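Local coordinates for protein beta-lactamase Mb2281c (Mycobacterium bovis, PDB 3I7J) that probably hydrolyses beta-lactams or related amides and esters as a serine hydrolase of the beta-lactamase family, at residues 204-209 / 219-225; 240-244 / 267-272. One frame throughout, in Å; residues are numbered along the deposited sequence.

Interaction 1. Residues 204-209 / 219-225; sequences FEIRNS and NSTRTFG
E205 and G225 pair backbone to backbone in both directions: E205 N donates to G225 O at 2.9 Å, and G225 N returns a bond of similar length and bend to E205 O. This is the hydrogen-bonded pair of an antiparallel ladder, and I206 with F224 is the non-hydrogen-bonded pair beside it. Past the strand, R207 N gives T223 O a nearly straight bond (2.9 Å, N-H...O angle 175°), whereas the bond from N208 N to T221 O is distinctly more bent. On the other segment, residues 220-223 form a type I turn in which S220 O accepts both T223 N and T223 OG1, the hydroxyl at 2.7 Å; S220 OG is taken up by D237. R207 leaves with CG anti to its backbone N (chi1 178°) and stays extended to NE, which carries the guanidinium across to the 219-220 peptide. There N219 O lies over the centre of one guanidinium face, 3.5 Å from R207 CZ, a contact through the face that leaves the N-H groups for other partners. NH2 bonds to G216 O, while NE to T215 OG1 and NH1 to N208 O are weak bonds. E205 OE2 forms a salt bridge with K210 and OE1 accepts from W214 NE1, so both carboxylate oxygens are engaged. The F204 and F224 rings have planes 23° apart but are slid so that they barely overlap; the nearest ring atoms, F204 CD2 and F224 CD1, are 4.0 Å apart. F204 also packs on helix 42-56, near, but not touching, S40 and K43, whose spacing is consistent with the SxxK motif of serine beta-lactamases. The ladder adds the edge strand 205-206, one of the two outermost, to the antiparallel sheet of a serine beta-lactamase-like fold.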
loop_
_atom_site.group_PDB
_atom_site.type_symbol
_atom_site.label_atom_id
_atom_site.label_comp_id
_atom_site.label_asym_id
_atom_site.label_seq_id
_atom_site.Cartn_x
_atom_site.Cartn_y
_atom_site.Cartn_z
ATOM N N PHE A 204 -4.948 -2.178 -0.836
ATOM C CA PHE A 204 -4.636 -0.791 -0.522
ATOM C C PHE A 204 -5.515 -0.340 0.648
ATOM O O PHE A 204 -6.721 -0.602 0.654
ATOM C CB PHE A 204 -4.942 0.124 -1.718
ATOM C CG PHE A 204 -4.310 -0.310 -3.022
ATOM C CD1 PHE A 204 -3.046 -0.896 -3.053
ATOM C CD2 PHE A 204 -4.957 -0.051 -4.233
ATOM C CE1 PHE A 204 -2.434 -1.213 -4.266
ATOM C CE2 PHE A 204 -4.357 -0.360 -5.450
ATOM C CZ PHE A 204 -3.090 -0.942 -5.466
ATOM N N GLU A 205 -4.938 0.335 1.638
ATOM C CA GLU A 205 -5.768 0.813 2.736
ATOM C C GLU A 205 -6.541 2.001 2.190
ATOM O O GLU A 205 -6.057 2.707 1.305
ATOM C CB GLU A 205 -4.927 1.287 3.922
ATOM C CG GLU A 205 -5.756 1.494 5.188
ATOM C CD GLU A 205 -5.214 2.601 6.089
ATOM O OE1 GLU A 205 -3.976 2.740 6.206
ATOM O OE2 GLU A 205 -6.033 3.324 6.691
ATOM N N ILE A 206 -7.751 2.205 2.701
ATOM C CA ILE A 206 -8.578 3.341 2.301
ATOM C C ILE A 206 -8.790 4.171 3.567
ATOM O O ILE A 206 -9.188 3.650 4.608
ATOM C CB ILE A 206 -9.939 2.892 1.728
ATOM C CG1 ILE A 206 -9.731 2.230 0.362
ATOM C CG2 ILE A 206 -10.865 4.084 1.566
ATOM C CD1 ILE A 206 -11.040 1.721 -0.278
ATOM N N ARG A 207 -8.504 5.462 3.467
ATOM C CA ARG A 207 -8.607 6.388 4.586
ATOM C C ARG A 207 -9.998 6.559 5.160
ATOM O O ARG A 207 -10.210 6.455 6.377
ATOM C CB ARG A 207 -8.095 7.763 4.158
ATOM C CG ARG A 207 -8.197 8.850 5.219
ATOM C CD ARG A 207 -7.807 10.191 4.620
ATOM N NE ARG A 207 -7.768 11.279 5.599
ATOM C CZ ARG A 207 -8.842 11.841 6.144
ATOM N NH1 ARG A 207 -10.058 11.425 5.817
ATOM N NH2 ARG A 207 -8.697 12.831 7.010
ATOM N N ASN A 208 -10.944 6.833 4.272
ATOM C CA ASN A 208 -12.316 7.075 4.672
ATOM C C ASN A 208 -12.209 8.285 5.591
ATOM O O ASN A 208 -11.684 9.319 5.185
ATOM C CB ASN A 208 -12.876 5.872 5.424
ATOM C CG ASN A 208 -14.350 6.006 5.704
ATOM O OD1 ASN A 208 -15.163 6.069 4.787
ATOM N ND2 ASN A 208 -14.706 6.060 6.979
ATOM N N SER A 209 -12.678 8.161 6.827
ATOM C CA SER A 209 -12.589 9.274 7.768
ATOM C C SER A 209 -11.974 8.829 9.096
ATOM O O SER A 209 -12.364 9.303 10.161
ATOM C CB SER A 209 -13.979 9.886 7.998
ATOM O OG SER A 209 -14.900 8.904 8.449
ATOM N N ASN A 219 -6.899 15.259 3.443
ATOM C CA ASN A 219 -6.952 14.214 2.429
ATOM C C ASN A 219 -8.418 13.808 2.315
ATOM O O ASN A 219 -9.138 13.812 3.309
ATOM C CB ASN A 219 -6.088 13.014 2.845
ATOM C CG ASN A 219 -4.641 13.147 2.376
ATOM O OD1 ASN A 219 -4.370 13.179 1.172
ATOM N ND2 ASN A 219 -3.712 13.235 3.319
ATOM N N SER A 220 -8.872 13.485 1.108
ATOM C CA SER A 220 -10.271 13.097 0.922
ATOM C C SER A 220 -10.494 11.695 1.476
ATOM O O SER A 220 -9.536 10.942 1.674
ATOM C CB SER A 220 -10.636 13.092 -0.556
ATOM O OG SER A 220 -9.983 12.019 -1.200
ATOM N N THR A 221 -11.757 11.342 1.709
ATOM C CA THR A 221 -12.099 10.021 2.226
ATOM C C THR A 221 -11.730 8.916 1.232
ATOM O O THR A 221 -11.616 7.752 1.611
ATOM C CB THR A 221 -13.624 9.907 2.550
ATOM O OG1 THR A 221 -14.388 10.291 1.399
ATOM C CG2 THR A 221 -14.002 10.797 3.732
ATOM N N ARG A 222 -11.531 9.275 -0.034
ATOM C CA ARG A 222 -11.167 8.285 -1.056
ATOM C C ARG A 222 -9.661 8.011 -1.135
ATOM O O ARG A 222 -9.215 7.157 -1.903
ATOM C CB ARG A 222 -11.670 8.739 -2.425
ATOM C CG ARG A 222 -13.183 8.774 -2.555
ATOM C CD ARG A 222 -13.571 9.550 -3.798
ATOM N NE ARG A 222 -13.009 8.971 -5.019
ATOM C CZ ARG A 222 -12.838 9.653 -6.145
ATOM N NH1 ARG A 222 -13.182 10.935 -6.192
ATOM N NH2 ARG A 222 -12.332 9.056 -7.220
ATOM N N THR A 223 -8.890 8.750 -0.349
ATOM C CA THR A 223 -7.443 8.579 -0.309
ATOM C C THR A 223 -7.132 7.117 0.043
ATOM O O THR A 223 -7.781 6.536 0.909
ATOM C CB THR A 223 -6.819 9.518 0.750
ATOM O OG1 THR A 223 -7.174 10.875 0.443
ATOM C CG2 THR A 223 -5.288 9.388 0.764
ATOM N N PHE A 224 -6.151 6.528 -0.642
ATOM C CA PHE A 224 -5.763 5.136 -0.404
ATOM C C PHE A 224 -4.242 5.009 -0.497
ATOM O O PHE A 224 -3.580 5.887 -1.049
ATOM C CB PHE A 224 -6.446 4.213 -1.431
ATOM C CG PHE A 224 -6.014 4.456 -2.858
ATOM C CD1 PHE A 224 -4.886 3.823 -3.380
ATOM C CD2 PHE A 224 -6.730 5.332 -3.674
ATOM C CE1 PHE A 224 -4.479 4.058 -4.695
ATOM C CE2 PHE A 224 -6.335 5.578 -4.992
ATOM C CZ PHE A 224 -5.207 4.938 -5.503
ATOM N N GLY A 225 -3.698 3.919 0.041
ATOM C CA GLY A 225 -2.263 3.710 0.017
ATOM C C GLY A 225 -1.827 2.786 1.139
ATOM O O GLY A 225 -2.463 1.761 1.381
#

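Interaction 2. Residues 240-244 / 267-272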
loop_
_atom_site.group_PDB
_atom_site.type_symbol
_atom_site.label_atom_id
_atom_site.label_comp_id
_atom_site.label_asym_id
_atom_site.label_seq_id
_atom_site.Cartn_x
_atom_site.Cartn_y
_atom_site.Cartn_z
ATOM N N ALA A 240 -7.919 15.028 -5.000
ATOM C CA ALA A 240 -6.930 16.075 -5.213
ATOM C C ALA A 240 -6.121 15.709 -6.444
ATOM O O ALA A 240 -5.461 16.559 -7.045
ATOM C CB ALA A 240 -6.012 16.188 -4.002
ATOM N N ASP A 241 -6.205 14.436 -6.824
ATOM C CA ASP A 241 -5.465 13.902 -7.967
ATOM C C ASP A 241 -3.989 14.173 -7.678
ATOM O O ASP A 241 -3.272 14.751 -8.496
ATOM C CB ASP A 241 -5.898 14.593 -9.271
ATOM C CG ASP A 241 -5.693 13.719 -10.503
ATOM O OD1 ASP A 241 -5.594 12.480 -10.357
ATOM O OD2 ASP A 241 -5.652 14.261 -11.630
ATOM N N LEU A 242 -3.551 13.766 -6.492
ATOM C CA LEU A 242 -2.170 13.963 -6.069
ATOM C C LEU A 242 -1.695 12.736 -5.288
ATOM O O LEU A 242 -2.502 12.017 -4.695
ATOM C CB LEU A 242 -2.087 15.205 -5.178
ATOM C CG LEU A 242 -1.125 16.350 -5.502
ATOM C CD1 LEU A 242 -1.208 16.745 -6.963
ATOM C CD2 LEU A 242 -1.475 17.528 -4.603
ATOM N N ALA A 243 -0.386 12.505 -5.284
ATOM C CA ALA A 243 0.191 11.380 -4.559
ATOM C C ALA A 243 1.406 11.860 -3.777
ATOM O O ALA A 243 2.111 12.778 -4.201
ATOM C CB ALA A 243 0.603 10.279 -5.528
ATOM N N LEU A 244 1.644 11.244 -2.628
ATOM C CA LEU A 244 2.790 11.615 -1.814
ATOM C C LEU A 244 3.504 10.368 -1.355
ATOM O O LEU A 244 2.882 9.437 -0.854
ATOM C CB LEU A 244 2.357 12.438 -0.591
ATOM C CG LEU A 244 3.444 12.697 0.466
ATOM C CD1 LEU A 244 4.608 13.471 -0.142
ATOM C CD2 LEU A 244 2.844 13.465 1.639
ATOM N N VAL A 267 1.401 19.496 1.623
ATOM C CA VAL A 267 1.502 19.098 0.226
ATOM C C VAL A 267 0.181 19.337 -0.520
ATOM O O VAL A 267 0.186 19.829 -1.646
ATOM C CB VAL A 267 1.953 17.614 0.109
ATOM C CG1 VAL A 267 1.717 17.082 -1.297
ATOM C CG2 VAL A 267 3.443 17.520 0.433
ATOM N N LEU A 268 -0.946 19.013 0.104
ATOM C CA LEU A 268 -2.227 19.233 -0.549
ATOM C C LEU A 268 -2.477 20.718 -0.790
ATOM O O LEU A 268 -2.852 21.116 -1.883
ATOM C CB LEU A 268 -3.369 18.667 0.294
ATOM C CG LEU A 268 -3.473 17.145 0.415
ATOM C CD1 LEU A 268 -4.463 16.810 1.507
ATOM C CD2 LEU A 268 -3.883 16.520 -0.910
ATOM N N ALA A 269 -2.273 21.535 0.236
ATOM C CA ALA A 269 -2.501 22.966 0.115
ATOM C C ALA A 269 -1.629 23.626 -0.957
ATOM O O ALA A 269 -2.075 24.538 -1.644
ATOM C CB ALA A 269 -2.274 23.648 1.462
ATOM N N GLU A 270 -0.394 23.164 -1.107
ATOM C CA GLU A 270 0.514 23.752 -2.084
ATOM C C GLU A 270 0.409 23.229 -3.517
ATOM O O GLU A 270 0.500 24.006 -4.464
ATOM C CB GLU A 270 1.962 23.616 -1.580
ATOM C CG GLU A 270 3.032 23.835 -2.643
ATOM C CD GLU A 270 4.446 23.893 -2.067
ATOM O OE1 GLU A 270 4.755 23.130 -1.124
ATOM O OE2 GLU A 270 5.263 24.693 -2.571
ATOM N N TYR A 271 0.193 21.928 -3.690
ATOM C CA TYR A 271 0.125 21.350 -5.036
ATOM C C TYR A 271 -1.258 21.038 -5.622
ATOM O O TYR A 271 -1.370 20.738 -6.810
ATOM C CB TYR A 271 1.000 20.096 -5.077
ATOM C CG TYR A 271 2.449 20.386 -4.752
ATOM C CD1 TYR A 271 3.318 20.868 -5.726
ATOM C CD2 TYR A 271 2.938 20.220 -3.459
ATOM C CE1 TYR A 271 4.641 21.180 -5.418
ATOM C CE2 TYR A 271 4.262 20.529 -3.142
ATOM C CZ TYR A 271 5.105 21.010 -4.133
ATOM O OH TYR A 271 6.413 21.320 -3.837
ATOM N N THR A 272 -2.308 21.097 -4.812
ATOM C CA THR A 272 -3.644 20.823 -5.335
ATOM C C THR A 272 -4.027 21.926 -6.321
ATOM O O THR A 272 -3.992 23.111 -5.983
ATOM C CB THR A 272 -4.708 20.773 -4.204
ATOM O OG1 THR A 272 -4.510 19.598 -3.408
ATOM C CG2 THR A 272 -6.114 20.745 -4.791
#
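The Y271 ring carries E270 CG over one face, 3.5 Å above its plane and offset toward the rim, and the Y271 side chain also touches L26 and A27 of strand 24-29 and V19 of strand 15-21. Toward 240-244, Y271 offers its CB instead: L242 CD2 meets Y271 CB at 3.6 Å, the two side chains crossing at about a right angle. L242 CD2 also lies 3.7 Å from T272 N at the helix end. A240 CB packs on L268 CD2 at 3.8 Å, while L244 CD1 and V267 CG2 meet more loosely at 4.3 Å. No hydrogen bond joins the segments. L268 O and the T272 donors pair within the helix end, T272 N and T272 OG1 (2.7 Å) reaching L268 O from opposite faces of its carbonyl plane. D241 and L242 both face D237 in a G1 beta bulge, from which strand 242-248 sets out. The axes of 242-244 and 267-271 approach to 9.8 Å, and their N-to-C directions make 138°, 42° from antiparallel. That the last turn of helix 256-271 lies over the sheet follows from its contacts with three more strands: 232-237 through L268, 15-21 through V267 and 24-29 through Y271.

Both interactions involve the same antiparallel sheet but at different levels. Interaction 1 adds an edge strand to it by backbone hydrogen bonds and is mostly buried, its centre about 11 Å from the centre of the chain. Interaction 2, about 18 Å out and only partly buried, lays the end of helix 256-271 against the sheet mainly through aliphatic contacts. Polar chemistry therefore spans the two segments in interaction 1, whereas in interaction 2 no polar bond crosses, and the polar groups pair within the helix end or with residues outside the two segments. Their centres are about 14 Å apart, yet they meet where N219 N lies 3.5 Å from L268 CD1. D237 also joins them, accepting from S220 OG and from A240 N.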